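Local coordinates for protein KLLA0B12012p (Kluyveromyces lactis, PDB 6Y3P) that is the C-terminal ATP-grasp domain of Pby1, a direct partner of the mRNA decapping enzyme Dcp2, and probably binds ATP and a metal ion, at residues 18-23 against 361-366; 29-34 against 369-374; 218-223 against 352-357; 229-234 against 302-307. All blocks are in the same frame, centred on the assembly; numbering follows the deposited sequence.

Contact 1 of 4, residues 18-23 against 361-366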
loop_
_atom_site.group_PDB
_atom_site.type_symbol
_atom_site.label_atom_id
_atom_site.label_comp_id
_atom_site.label_asym_id
_atom_site.label_seq_id
_atom_site.Cartn_x
_atom_site.Cartn_y
_atom_site.Cartn_z
ATOM N N GLU A 18 6.780 17.177 -12.520
ATOM C CA GLU A 18 5.989 16.080 -11.950
ATOM C C GLU A 18 4.560 16.023 -12.491
ATOM O O GLU A 18 3.892 17.055 -12.657
ATOM C CB GLU A 18 6.001 16.086 -10.413
ATOM C CG GLU A 18 7.108 15.238 -9.803
ATOM C CD GLU A 18 7.231 15.285 -8.287
ATOM O OE1 GLU A 18 6.192 15.218 -7.581
ATOM O OE2 GLU A 18 8.385 15.332 -7.802
ATOM N N TYR A 19 4.110 14.792 -12.766
ATOM C CA TYR A 19 2.797 14.424 -13.303
ATOM C C TYR A 19 1.604 15.098 -12.590
ATOM O O TYR A 19 0.663 15.545 -13.256
ATOM C CB TYR A 19 2.658 12.877 -13.271
ATOM C CG TYR A 19 1.444 12.338 -13.997
ATOM C CD1 TYR A 19 1.417 12.261 -15.388
ATOM C CD2 TYR A 19 0.326 11.893 -13.293
ATOM C CE1 TYR A 19 0.295 11.787 -16.061
ATOM C CE2 TYR A 19 -0.802 11.413 -13.958
ATOM C CZ TYR A 19 -0.808 11.352 -15.343
ATOM O OH TYR A 19 -1.910 10.873 -16.005
ATOM N N ILE A 20 1.664 15.186 -11.245
ATOM C CA ILE A 20 0.581 15.718 -10.395
ATOM C C ILE A 20 0.537 17.260 -10.247
ATOM O O ILE A 20 -0.424 17.760 -9.652
ATOM C CB ILE A 20 0.620 15.017 -9.009
ATOM C CG1 ILE A 20 1.958 15.301 -8.247
ATOM C CG2 ILE A 20 0.402 13.507 -9.199
ATOM C CD1 ILE A 20 1.961 14.940 -6.761
ATOM N N TYR A 21 1.540 18.007 -10.783
ATOM C CA TYR A 21 1.623 19.474 -10.662
ATOM C C TYR A 21 0.411 20.214 -11.283
ATOM O O TYR A 21 -0.251 20.976 -10.573
ATOM C CB TYR A 21 2.962 20.015 -11.196
ATOM C CG TYR A 21 3.108 21.518 -11.055
ATOM C CD1 TYR A 21 3.655 22.083 -9.905
ATOM C CD2 TYR A 21 2.708 22.374 -12.076
ATOM C CE1 TYR A 21 3.769 23.466 -9.766
ATOM C CE2 TYR A 21 2.827 23.755 -11.953
ATOM C CZ TYR A 21 3.373 24.297 -10.804
ATOM O OH TYR A 21 3.492 25.666 -10.715
ATOM N N GLY A 22 0.163 20.002 -12.581
ATOM C CA GLY A 22 -0.968 20.568 -13.311
ATOM C C GLY A 22 -2.281 20.271 -12.609
ATOM O O GLY A 22 -2.981 21.222 -12.222
ATOM N N PRO A 23 -2.593 18.956 -12.346
ATOM C CA PRO A 23 -3.811 18.609 -11.584
ATOM C C PRO A 23 -3.962 19.347 -10.248
ATOM O O PRO A 23 -5.048 19.877 -9.985
ATOM C CB PRO A 23 -3.665 17.097 -11.359
ATOM C CG PRO A 23 -2.844 16.641 -12.491
ATOM C CD PRO A 23 -1.861 17.730 -12.740
ATOM N N ASN A 361 -7.467 11.482 -16.368
ATOM C CA ASN A 361 -8.808 11.821 -15.884
ATOM C C ASN A 361 -8.952 11.251 -14.466
ATOM O O ASN A 361 -9.422 11.944 -13.554
ATOM C CB ASN A 361 -9.866 11.198 -16.810
ATOM C CG ASN A 361 -11.312 11.554 -16.491
ATOM O OD1 ASN A 361 -11.896 11.120 -15.490
ATOM N ND2 ASN A 361 -11.955 12.277 -17.390
ATOM N N LEU A 362 -8.496 10.005 -14.288
ATOM C CA LEU A 362 -8.516 9.304 -13.013
ATOM C C LEU A 362 -7.733 10.083 -11.935
ATOM O O LEU A 362 -8.233 10.229 -10.822
ATOM C CB LEU A 362 -7.964 7.869 -13.195
ATOM C CG LEU A 362 -8.089 6.933 -11.998
ATOM C CD1 LEU A 362 -8.305 5.504 -12.435
ATOM C CD2 LEU A 362 -6.880 7.054 -11.061
ATOM N N ILE A 363 -6.524 10.589 -12.284
ATOM C CA ILE A 363 -5.642 11.314 -11.363
ATOM C C ILE A 363 -6.185 12.739 -11.106
ATOM O O ILE A 363 -6.078 13.223 -9.971
ATOM C CB ILE A 363 -4.157 11.238 -11.850
ATOM C CG1 ILE A 363 -3.590 9.805 -11.721
ATOM C CG2 ILE A 363 -3.219 12.264 -11.208
ATOM C CD1 ILE A 363 -3.452 9.232 -10.273
ATOM N N ASP A 364 -6.823 13.374 -12.140
ATOM C CA ASP A 364 -7.442 14.709 -12.032
ATOM C C ASP A 364 -8.589 14.710 -11.021
ATOM O O ASP A 364 -8.726 15.647 -10.244
ATOM C CB ASP A 364 -7.987 15.161 -13.390
ATOM C CG ASP A 364 -6.976 15.737 -14.355
ATOM O OD1 ASP A 364 -5.775 15.772 -14.009
ATOM O OD2 ASP A 364 -7.390 16.168 -15.459
ATOM N N GLU A 365 -9.403 13.657 -11.032
ATOM C CA GLU A 365 -10.546 13.513 -10.144
ATOM C C GLU A 365 -10.068 13.181 -8.735
ATOM O O GLU A 365 -10.729 13.555 -7.768
ATOM C CB GLU A 365 -11.486 12.424 -10.683
ATOM C CG GLU A 365 -12.754 12.271 -9.861
ATOM C CD GLU A 365 -13.668 11.120 -10.215
ATOM O OE1 GLU A 365 -13.725 10.743 -11.408
ATOM O OE2 GLU A 365 -14.368 10.631 -9.300
ATOM N N LEU A 366 -8.912 12.493 -8.619
ATOM C CA LEU A 366 -8.347 12.145 -7.326
ATOM C C LEU A 366 -7.948 13.412 -6.570
ATOM O O LEU A 366 -8.367 13.581 -5.418
ATOM C CB LEU A 366 -7.150 11.173 -7.465
ATOM C CG LEU A 366 -6.152 11.061 -6.273
ATOM C CD1 LEU A 366 -6.799 10.487 -5.019
ATOM C CD2 LEU A 366 -4.936 10.265 -6.656
#

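Contact 2 of 4, residues 29-34 against 369-374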
loop_
_atom_site.group_PDB
_atom_site.type_symbol
_atom_site.label_atom_id
_atom_site.label_comp_id
_atom_site.label_asym_id
_atom_site.label_seq_id
_atom_site.Cartn_x
_atom_site.Cartn_y
_atom_site.Cartn_z
ATOM N N ARG A 29 -6.862 26.079 -7.661
ATOM C CA ARG A 29 -7.540 27.187 -8.345
ATOM C C ARG A 29 -9.061 27.104 -8.179
ATOM O O ARG A 29 -9.706 28.098 -7.814
ATOM C CB ARG A 29 -7.202 27.166 -9.857
ATOM C CG ARG A 29 -6.401 28.365 -10.368
ATOM C CD ARG A 29 -7.259 29.581 -10.725
ATOM N NE ARG A 29 -7.953 29.439 -12.011
ATOM C CZ ARG A 29 -8.658 30.403 -12.603
ATOM N NH1 ARG A 29 -8.762 31.602 -12.038
ATOM N NH2 ARG A 29 -9.257 30.177 -13.764
ATOM N N LYS A 30 -9.625 25.913 -8.449
ATOM C CA LYS A 30 -11.057 25.632 -8.433
ATOM C C LYS A 30 -11.707 25.643 -7.043
ATOM O O LYS A 30 -12.747 26.285 -6.875
ATOM C CB LYS A 30 -11.327 24.303 -9.145
ATOM C CG LYS A 30 -12.783 24.058 -9.522
ATOM C CD LYS A 30 -13.047 22.604 -9.918
ATOM C CE LYS A 30 -12.826 22.346 -11.387
ATOM N NZ LYS A 30 -13.181 20.951 -11.757
ATOM N N HIS A 31 -11.123 24.931 -6.063
ATOM C CA HIS A 31 -11.739 24.774 -4.745
ATOM C C HIS A 31 -11.217 25.717 -3.667
ATOM O O HIS A 31 -11.841 25.822 -2.605
ATOM C CB HIS A 31 -11.659 23.312 -4.276
ATOM C CG HIS A 31 -12.200 22.349 -5.274
ATOM N ND1 HIS A 31 -13.526 22.390 -5.672
ATOM C CD2 HIS A 31 -11.575 21.353 -5.938
ATOM C CE1 HIS A 31 -13.662 21.429 -6.566
ATOM N NE2 HIS A 31 -12.518 20.778 -6.761
ATOM N N LEU A 32 -10.090 26.401 -3.925
ATOM C CA LEU A 32 -9.545 27.406 -2.997
ATOM C C LEU A 32 -9.118 28.642 -3.827
ATOM O O LEU A 32 -7.931 28.990 -3.861
ATOM C CB LEU A 32 -8.406 26.830 -2.128
ATOM C CG LEU A 32 -8.835 25.953 -0.955
ATOM C CD1 LEU A 32 -8.499 24.526 -1.204
ATOM C CD2 LEU A 32 -8.125 26.324 0.283
ATOM N N PRO A 33 -10.061 29.298 -4.555
ATOM C CA PRO A 33 -9.662 30.447 -5.397
ATOM C C PRO A 33 -9.090 31.654 -4.648
ATOM O O PRO A 33 -8.299 32.399 -5.226
ATOM C CB PRO A 33 -10.952 30.799 -6.154
ATOM C CG PRO A 33 -12.055 30.296 -5.289
ATOM C CD PRO A 33 -11.517 29.045 -4.659
ATOM N N ASN A 34 -9.470 31.828 -3.369
ATOM C CA ASN A 34 -9.043 32.952 -2.527
ATOM C C ASN A 34 -7.708 32.724 -1.808
ATOM O O ASN A 34 -7.187 33.650 -1.174
ATOM C CB ASN A 34 -10.147 33.347 -1.539
ATOM C CG ASN A 34 -11.351 33.940 -2.225
ATOM O OD1 ASN A 34 -11.271 34.973 -2.893
ATOM N ND2 ASN A 34 -12.490 33.287 -2.096
ATOM N N ASP A 369 -10.831 15.715 -5.448
ATOM C CA ASP A 369 -11.458 15.229 -4.226
ATOM C C ASP A 369 -10.634 15.515 -3.001
ATOM O O ASP A 369 -11.195 15.922 -1.986
ATOM C CB ASP A 369 -11.747 13.732 -4.332
ATOM C CG ASP A 369 -12.766 13.357 -5.405
ATOM O OD1 ASP A 369 -13.602 14.222 -5.765
ATOM O OD2 ASP A 369 -12.732 12.190 -5.880
ATOM N N VAL A 370 -9.297 15.333 -3.098
ATOM C CA VAL A 370 -8.363 15.560 -1.997
ATOM C C VAL A 370 -8.420 17.022 -1.579
ATOM O O VAL A 370 -8.603 17.316 -0.403
ATOM C CB VAL A 370 -6.918 15.087 -2.345
ATOM C CG1 VAL A 370 -5.899 15.604 -1.329
ATOM C CG2 VAL A 370 -6.853 13.564 -2.440
ATOM N N VAL A 371 -8.334 17.928 -2.554
ATOM C CA VAL A 371 -8.389 19.366 -2.306
ATOM C C VAL A 371 -9.789 19.823 -1.826
ATOM O O VAL A 371 -9.868 20.513 -0.815
ATOM C CB VAL A 371 -7.866 20.158 -3.529
ATOM C CG1 VAL A 371 -8.077 21.656 -3.365
ATOM C CG2 VAL A 371 -6.388 19.841 -3.789
ATOM N N SER A 372 -10.873 19.399 -2.502
ATOM C CA SER A 372 -12.234 19.817 -2.153
ATOM C C SER A 372 -12.793 19.247 -0.839
ATOM O O SER A 372 -13.745 19.831 -0.296
ATOM C CB SER A 372 -13.198 19.508 -3.294
ATOM O OG SER A 372 -13.304 18.112 -3.540
ATOM N N ILE A 373 -12.240 18.099 -0.348
ATOM C CA ILE A 373 -12.761 17.414 0.850
ATOM C C ILE A 373 -11.804 17.475 2.049
ATOM O O ILE A 373 -12.252 17.640 3.189
ATOM C CB ILE A 373 -13.178 15.948 0.478
ATOM C CG1 ILE A 373 -14.353 15.973 -0.533
ATOM C CG2 ILE A 373 -13.517 15.080 1.732
ATOM C CD1 ILE A 373 -14.586 14.717 -1.302
ATOM N N CYS A 374 -10.508 17.315 1.798
ATOM C CA CYS A 374 -9.497 17.291 2.859
ATOM C C CYS A 374 -8.793 18.641 3.077
ATOM O O CYS A 374 -8.564 19.034 4.229
ATOM C CB CYS A 374 -8.490 16.171 2.596
ATOM S SG CYS A 374 -9.236 14.541 2.294
#

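Contact 3 of 4, residues 218-223 against 352-357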
loop_
_atom_site.group_PDB
_atom_site.type_symbol
_atom_site.label_atom_id
_atom_site.label_comp_id
_atom_site.label_asym_id
_atom_site.label_seq_id
_atom_site.Cartn_x
_atom_site.Cartn_y
_atom_site.Cartn_z
ATOM N N ARG A 218 -3.764 -1.258 -7.379
ATOM C CA ARG A 218 -3.205 -0.095 -6.715
ATOM C C ARG A 218 -4.436 0.754 -6.345
ATOM O O ARG A 218 -5.151 1.251 -7.222
ATOM C CB ARG A 218 -2.238 0.678 -7.639
ATOM C CG ARG A 218 -1.705 2.009 -7.050
ATOM C CD ARG A 218 -1.109 1.806 -5.671
ATOM N NE ARG A 218 0.222 2.392 -5.512
ATOM C CZ ARG A 218 1.356 1.847 -5.944
ATOM N NH1 ARG A 218 2.516 2.450 -5.717
ATOM N NH2 ARG A 218 1.335 0.712 -6.634
ATOM N N CYS A 219 -4.691 0.874 -5.046
ATOM C CA CYS A 219 -5.791 1.650 -4.500
ATOM C C CYS A 219 -5.214 2.903 -3.769
ATOM O O CYS A 219 -4.381 2.754 -2.867
ATOM C CB CYS A 219 -6.608 0.758 -3.564
ATOM S SG CYS A 219 -7.977 1.597 -2.724
ATOM N N TYR A 220 -5.599 4.135 -4.199
ATOM C CA TYR A 220 -5.148 5.349 -3.492
ATOM C C TYR A 220 -6.050 5.608 -2.301
ATOM O O TYR A 220 -7.268 5.658 -2.441
ATOM C CB TYR A 220 -5.076 6.573 -4.400
ATOM C CG TYR A 220 -4.109 6.353 -5.537
ATOM C CD1 TYR A 220 -2.737 6.263 -5.303
ATOM C CD2 TYR A 220 -4.564 6.183 -6.843
ATOM C CE1 TYR A 220 -1.839 6.028 -6.343
ATOM C CE2 TYR A 220 -3.674 5.957 -7.896
ATOM C CZ TYR A 220 -2.309 5.897 -7.641
ATOM O OH TYR A 220 -1.414 5.679 -8.651
ATOM N N VAL A 221 -5.445 5.711 -1.126
ATOM C CA VAL A 221 -6.125 5.895 0.139
ATOM C C VAL A 221 -5.642 7.203 0.736
ATOM O O VAL A 221 -4.441 7.376 0.902
ATOM C CB VAL A 221 -5.856 4.694 1.072
ATOM C CG1 VAL A 221 -6.520 4.896 2.439
ATOM C CG2 VAL A 221 -6.316 3.389 0.437
ATOM N N THR A 222 -6.566 8.132 1.039
ATOM C CA THR A 222 -6.201 9.419 1.626
ATOM C C THR A 222 -6.637 9.475 3.064
ATOM O O THR A 222 -7.804 9.278 3.371
ATOM C CB THR A 222 -6.728 10.624 0.793
ATOM O OG1 THR A 222 -6.368 10.460 -0.571
ATOM C CG2 THR A 222 -6.201 11.968 1.288
ATOM N N CYS A 223 -5.686 9.718 3.944
ATOM C CA CYS A 223 -5.930 9.972 5.358
ATOM C C CYS A 223 -5.949 11.440 5.502
ATOM O O CYS A 223 -5.052 12.094 4.997
ATOM C CB CYS A 223 -4.841 9.367 6.233
ATOM S SG CYS A 223 -5.035 7.606 6.486
ATOM N N PHE A 352 2.531 8.517 -9.062
ATOM C CA PHE A 352 1.230 8.743 -9.671
ATOM C C PHE A 352 1.359 8.817 -11.202
ATOM O O PHE A 352 0.333 8.789 -11.877
ATOM C CB PHE A 352 0.588 10.036 -9.125
ATOM C CG PHE A 352 0.279 10.038 -7.644
ATOM C CD1 PHE A 352 -0.881 9.439 -7.155
ATOM C CD2 PHE A 352 1.128 10.672 -6.739
ATOM C CE1 PHE A 352 -1.164 9.445 -5.784
ATOM C CE2 PHE A 352 0.851 10.659 -5.370
ATOM C CZ PHE A 352 -0.293 10.056 -4.902
ATOM N N LYS A 353 2.604 8.909 -11.747
ATOM C CA LYS A 353 2.836 9.030 -13.197
ATOM C C LYS A 353 2.224 7.882 -14.045
ATOM O O LYS A 353 2.503 6.706 -13.798
ATOM C CB LYS A 353 4.326 9.216 -13.542
ATOM C CG LYS A 353 4.493 9.837 -14.926
ATOM C CD LYS A 353 5.895 9.765 -15.492
ATOM C CE LYS A 353 5.910 9.521 -16.994
ATOM N NZ LYS A 353 4.876 10.289 -17.759
ATOM N N GLN A 354 1.380 8.271 -15.034
ATOM C CA GLN A 354 0.668 7.395 -15.984
ATOM C C GLN A 354 0.733 7.963 -17.418
ATOM O O GLN A 354 1.242 9.064 -17.648
ATOM C CB GLN A 354 -0.838 7.202 -15.601
ATOM C CG GLN A 354 -1.201 6.937 -14.128
ATOM C CD GLN A 354 -0.597 5.693 -13.504
ATOM O OE1 GLN A 354 -0.289 4.698 -14.175
ATOM N NE2 GLN A 354 -0.437 5.726 -12.179
ATOM N N THR A 355 0.201 7.204 -18.377
ATOM C CA THR A 355 0.135 7.617 -19.771
ATOM C C THR A 355 -1.298 7.408 -20.248
ATOM O O THR A 355 -1.983 6.483 -19.781
ATOM C CB THR A 355 1.271 6.959 -20.605
ATOM O OG1 THR A 355 1.848 7.938 -21.471
ATOM C CG2 THR A 355 0.834 5.697 -21.385
ATOM N N GLY A 356 -1.755 8.300 -21.121
ATOM C CA GLY A 356 -3.110 8.231 -21.645
ATOM C C GLY A 356 -4.048 9.227 -21.004
ATOM O O GLY A 356 -3.748 9.772 -19.942
ATOM N N ASP A 357 -5.186 9.472 -21.663
ATOM C CA ASP A 357 -6.213 10.432 -21.260
ATOM C C ASP A 357 -7.081 9.917 -20.150
ATOM O O ASP A 357 -7.427 10.687 -19.248
ATOM C CB ASP A 357 -7.104 10.790 -22.460
ATOM C CG ASP A 357 -6.437 11.720 -23.433
ATOM O OD1 ASP A 357 -6.523 12.948 -23.226
ATOM O OD2 ASP A 357 -5.800 11.219 -24.388
#

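Contact 4 of 4, residues 229-234 against 302-307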
loop_
_atom_site.group_PDB
_atom_site.type_symbol
_atom_site.label_atom_id
_atom_site.label_comp_id
_atom_site.label_asym_id
_atom_site.label_seq_id
_atom_site.Cartn_x
_atom_site.Cartn_y
_atom_site.Cartn_z
ATOM N N VAL A 229 -10.509 8.530 6.952
ATOM C CA VAL A 229 -9.883 7.660 5.959
ATOM C C VAL A 229 -10.779 7.593 4.741
ATOM O O VAL A 229 -11.964 7.290 4.859
ATOM C CB VAL A 229 -9.481 6.260 6.477
ATOM C CG1 VAL A 229 -8.648 5.526 5.418
ATOM C CG2 VAL A 229 -8.716 6.341 7.803
ATOM N N PHE A 230 -10.213 7.934 3.578
ATOM C CA PHE A 230 -10.937 8.003 2.332
ATOM C C PHE A 230 -10.313 7.094 1.309
ATOM O O PHE A 230 -9.116 7.189 1.025
ATOM C CB PHE A 230 -10.942 9.436 1.803
ATOM C CG PHE A 230 -11.629 10.439 2.692
ATOM C CD1 PHE A 230 -12.997 10.658 2.591
ATOM C CD2 PHE A 230 -10.906 11.181 3.617
ATOM C CE1 PHE A 230 -13.629 11.593 3.401
ATOM C CE2 PHE A 230 -11.539 12.123 4.418
ATOM C CZ PHE A 230 -12.898 12.316 4.311
ATOM N N VAL A 231 -11.122 6.194 0.768
ATOM C CA VAL A 231 -10.680 5.290 -0.284
ATOM C C VAL A 231 -11.193 5.851 -1.611
ATOM O O VAL A 231 -12.355 6.231 -1.732
ATOM C CB VAL A 231 -11.138 3.839 -0.019
ATOM C CG1 VAL A 231 -10.875 2.940 -1.217
ATOM C CG2 VAL A 231 -10.476 3.267 1.233
ATOM N N TYR A 232 -10.296 5.959 -2.578
ATOM C CA TYR A 232 -10.592 6.399 -3.934
ATOM C C TYR A 232 -11.030 5.151 -4.743
ATOM O O TYR A 232 -10.238 4.220 -4.932
ATOM C CB TYR A 232 -9.357 7.089 -4.551
ATOM C CG TYR A 232 -9.649 7.726 -5.887
ATOM C CD1 TYR A 232 -10.787 8.517 -6.074
ATOM C CD2 TYR A 232 -8.789 7.558 -6.961
ATOM C CE1 TYR A 232 -11.073 9.094 -7.312
ATOM C CE2 TYR A 232 -9.059 8.140 -8.201
ATOM C CZ TYR A 232 -10.201 8.909 -8.369
ATOM O OH TYR A 232 -10.450 9.497 -9.578
ATOM N N ASP A 233 -12.308 5.121 -5.156
ATOM C CA ASP A 233 -12.929 3.985 -5.853
ATOM C C ASP A 233 -12.521 3.789 -7.313
ATOM O O ASP A 233 -12.906 2.783 -7.890
ATOM C CB ASP A 233 -14.467 4.023 -5.742
ATOM C CG ASP A 233 -14.978 3.344 -4.481
ATOM O OD1 ASP A 233 -14.146 2.771 -3.733
ATOM O OD2 ASP A 233 -16.206 3.383 -4.243
ATOM N N ARG A 234 -11.759 4.713 -7.901
ATOM C CA ARG A 234 -11.264 4.549 -9.263
ATOM C C ARG A 234 -9.860 3.974 -9.083
ATOM O O ARG A 234 -8.901 4.711 -8.837
ATOM C CB ARG A 234 -11.271 5.882 -10.014
ATOM C CG ARG A 234 -12.691 6.492 -10.152
ATOM C CD ARG A 234 -12.731 7.652 -11.151
ATOM N NE ARG A 234 -12.332 7.226 -12.497
ATOM C CZ ARG A 234 -11.993 8.046 -13.482
ATOM N NH1 ARG A 234 -12.023 9.362 -13.300
ATOM N NH2 ARG A 234 -11.635 7.558 -14.664
ATOM N N GLU A 302 -13.308 -2.458 3.690
ATOM C CA GLU A 302 -13.267 -3.117 4.974
ATOM C C GLU A 302 -11.848 -3.292 5.493
ATOM O O GLU A 302 -11.590 -3.004 6.662
ATOM C CB GLU A 302 -14.035 -4.443 4.908
ATOM C CG GLU A 302 -14.540 -4.930 6.249
ATOM C CD GLU A 302 -15.213 -3.925 7.172
ATOM O OE1 GLU A 302 -15.905 -2.997 6.687
ATOM O OE2 GLU A 302 -15.059 -4.094 8.401
ATOM N N ALA A 303 -10.926 -3.712 4.609
ATOM C CA ALA A 303 -9.520 -3.967 4.926
ATOM C C ALA A 303 -8.750 -2.697 5.311
ATOM O O ALA A 303 -7.966 -2.720 6.274
ATOM C CB ALA A 303 -8.842 -4.700 3.783
ATOM N N VAL A 304 -9.014 -1.583 4.581
ATOM C CA VAL A 304 -8.438 -0.259 4.823
ATOM C C VAL A 304 -8.885 0.266 6.227
ATOM O O VAL A 304 -8.053 0.698 7.016
ATOM C CB VAL A 304 -8.795 0.734 3.667
ATOM C CG1 VAL A 304 -8.515 2.166 4.077
ATOM C CG2 VAL A 304 -8.034 0.401 2.372
ATOM N N SER A 305 -10.198 0.211 6.511
ATOM C CA SER A 305 -10.852 0.641 7.763
ATOM C C SER A 305 -10.269 -0.112 8.971
ATOM O O SER A 305 -9.901 0.500 9.966
ATOM C CB SER A 305 -12.360 0.400 7.665
ATOM O OG SER A 305 -12.998 0.668 8.901
ATOM N N GLU A 306 -10.171 -1.446 8.850
ATOM C CA GLU A 306 -9.629 -2.367 9.849
ATOM C C GLU A 306 -8.159 -2.088 10.089
ATOM O O GLU A 306 -7.733 -2.054 11.246
ATOM C CB GLU A 306 -9.840 -3.820 9.387
ATOM C CG GLU A 306 -11.275 -4.305 9.492
ATOM C CD GLU A 306 -11.805 -4.275 10.911
ATOM O OE1 GLU A 306 -11.252 -5.024 11.747
ATOM O OE2 GLU A 306 -12.681 -3.429 11.210
ATOM N N LEU A 307 -7.394 -1.822 9.013
ATOM C CA LEU A 307 -5.965 -1.508 9.131
ATOM C C LEU A 307 -5.723 -0.229 9.894
ATOM O O LEU A 307 -4.844 -0.190 10.756
ATOM C CB LEU A 307 -5.245 -1.506 7.768
ATOM C CG LEU A 307 -3.728 -1.259 7.786
ATOM C CD1 LEU A 307 -3.016 -2.203 8.779
ATOM C CD2 LEU A 307 -3.146 -1.448 6.438
#

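Contact 1 of 4, residues 18-23 against 361-366
The backbones come closest where Pro-23, near the start of helix 21-31, faces Asp-364 of helix 357-375, their CA atoms 5.3 Å apart; just ahead, a type I turn from Glu-18 to Tyr-21 leads into that helix. Ile-363 is directed toward the 18-23 segment. Its CG2 branch lies 3.8 Å from Tyr-19 CE2, while its CG1 branch meets the same corner of the ring in plane, at the edge, with CG1 3.9 Å from CE2. The ring gets there because Tyr-19 CG is anti to its own backbone N (chi1 -171°), which swings the phenol toward the helix. Ile-20 adds a looser touch, its CG2 4.3 Å from Ile-363 CG2, and otherwise packs on Phe-352 and Phe-367. Next along the chain, the Pro-23 ring and the Asp-364 side chain cross at about a right angle, with CG 3.4 Å from OD1. That oxygen finds its polar partner in Arg-26 of helix 21-31, in a salt bridge that ties the two helices together. A sulfate ion, probably from the crystallisation liquor, lies beside Pro-23. The arrangement is a turn and helix start packed on a helix that in turn covers the antiparallel sheet of this ATP-grasp domain.

Contact 2 of 4, residues 29-34 against 369-374
His-31, in the last turn of helix 21-31, lies against Ser-372 of helix 357-375, and their CA atoms, 5.6 Å apart, mark the closest backbone approach. The main interaction is a CH-pi contact: Ser-372 CB sits 3.5 Å from the centroid of the His-31 imidazole and only 7° off the ring normal, so the methylene is centred over one face. The opposite face carries Lys-30 CG, set toward the rim, and the ring is thus sandwiched between aliphatic carbons. With CG anti to the carbonyl carbon (chi1 -53°), His-31 presents a ring face to Ser-372. Apolar packing continues beside it, where Leu-32 CD1 meets Val-371 CG1 at 3.6 Å and Val-371 CG1 also stands 4.1 Å from His-31 CB. Here the C-terminal end of helix 21-31, with Leu-32 the first residue to leave helical angles, packs against helix 357-375, which covers one face of the antiparallel sheet and widens into a pi-type turn at 370-374. Polar groups are served from nearby: Ser-372 OG bonds to the carbonyl of Asp-368 one turn back, and His-31 NE2 makes a weak hydrogen bond to the carboxylate of Asp-368. Without the imidazole, as with an alanine in place of His-31, Ser-372 CB would probably lose its aromatic cover and Asp-368 that weak bond. The carbonyl of His-31, at the end of its helix, accepts a hydrogen bond from Arg-376.

Contact 3 of 4, residues 218-223 against 352-357
Tyr-220 carries this contact from strand 215-224, meeting Phe-352 and Gln-354 of the loop that leads into helix 357-375. Two residues earlier, Arg-218 forms a salt bridge with Asp-332. The Tyr-220 side chain, with CG anti to the carbonyl carbon (chi1 -60°), spans the distance between the backbones, whose nearest CA atoms (Tyr-220 and Phe-352) are 9.5 Å apart, and runs past Phe-352 in the opposite sense. The two rings are inclined at 35° with centroids 5.1 Å apart, an oblique pair whose closest atoms are Tyr-220 CE1 and Phe-352 CE1 at 3.5 Å. Further out, Tyr-220 OH comes within 3.7 Å of Gln-354 NE2, a packing distance; that amide instead makes a weak hydrogen bond to Phe-352 O. A serine in place of Tyr-220 would probably open a gap beside Phe-352 and leave that ring freer to shift. This is a sheet-face aromatic packed against the loop into the covering helix of an ATP-grasp domain. Val-221, next in the strand, turns to the other face, against Phe-308 of helix 290-313. The strand lies between 228-239 and 326-335; Ile-363 and Leu-366 of helix 357-375 touch Tyr-220, and Phe-367 meets Phe-352 edge-to-face.

Contact 4 of 4, residues 229-234 against 302-307
Val-304 of helix 290-313 projects at strand 228-239 and touches two of its valines, Val-229 and Val-231, with a single methyl. Its CG1 lies 3.6 Å from Val-229 CG1 and also 3.6 Å from Val-231 CG2. The two approaches differ. Val-231 and Val-304 reach toward each other tip to tip, and Val-231 CG2 also stands 3.9 Å from both CB and CG2 of Val-304, so that this methyl faces the whole branched end of the partner. Val-229 and Val-304 instead meet at a slant, through their CG1 methyls alone. All three valines share one rotamer; in Val-304 this sets CG1 anti to the backbone N (chi1 165°) and carries that methyl to the point where both strand residues can meet it. Side chains alternate along the strand: Val-229 and Val-231 point to the helix, while Phe-230 between them points away and stacks on Phe-391. The backbones stay well apart, the closest CA atoms being those of Val-229 and Ser-305 at 7.3 Å, a spacing bridged by aliphatic groups. The packing is that of a helix laid on one face of an antiparallel sheet, and it is buried. Val-221 and Cys-219 of the adjacent strand 215-224 extend the apolar layer, Val-221 touching both Val-229 and Val-304. Strand 391-396 pairs along the other edge of 228-239, while helix 357-375 covers the opposite face of the sheet, where it packs on Phe-230 and Tyr-232.

Overall arrangement
Contacts 1 and 2 join the same two helices, 21-31 and 357-375, at points whose centres are about 13 Å apart. Contact 3 adjoins contact 1, their centres about 8 Å apart: Tyr-19 and Ile-20 rest on the loop 352-357, with Ile-20 CG2 3.5 Å from Phe-352 CB. Contacts 3 and 4 share one sheet, as strands 215-224 and 228-239 are neighbours, linked by a probable hydrogen bond of 2.7 Å from Thr-222 N to Phe-230 O. Helix 357-375 reaches contact 4 as well, through a probable hydrogen bond between Leu-362 O and Tyr-232 OH, 2.6 Å. The result is layered: helix 290-313, sheet, helix 357-375, then helix 21-31.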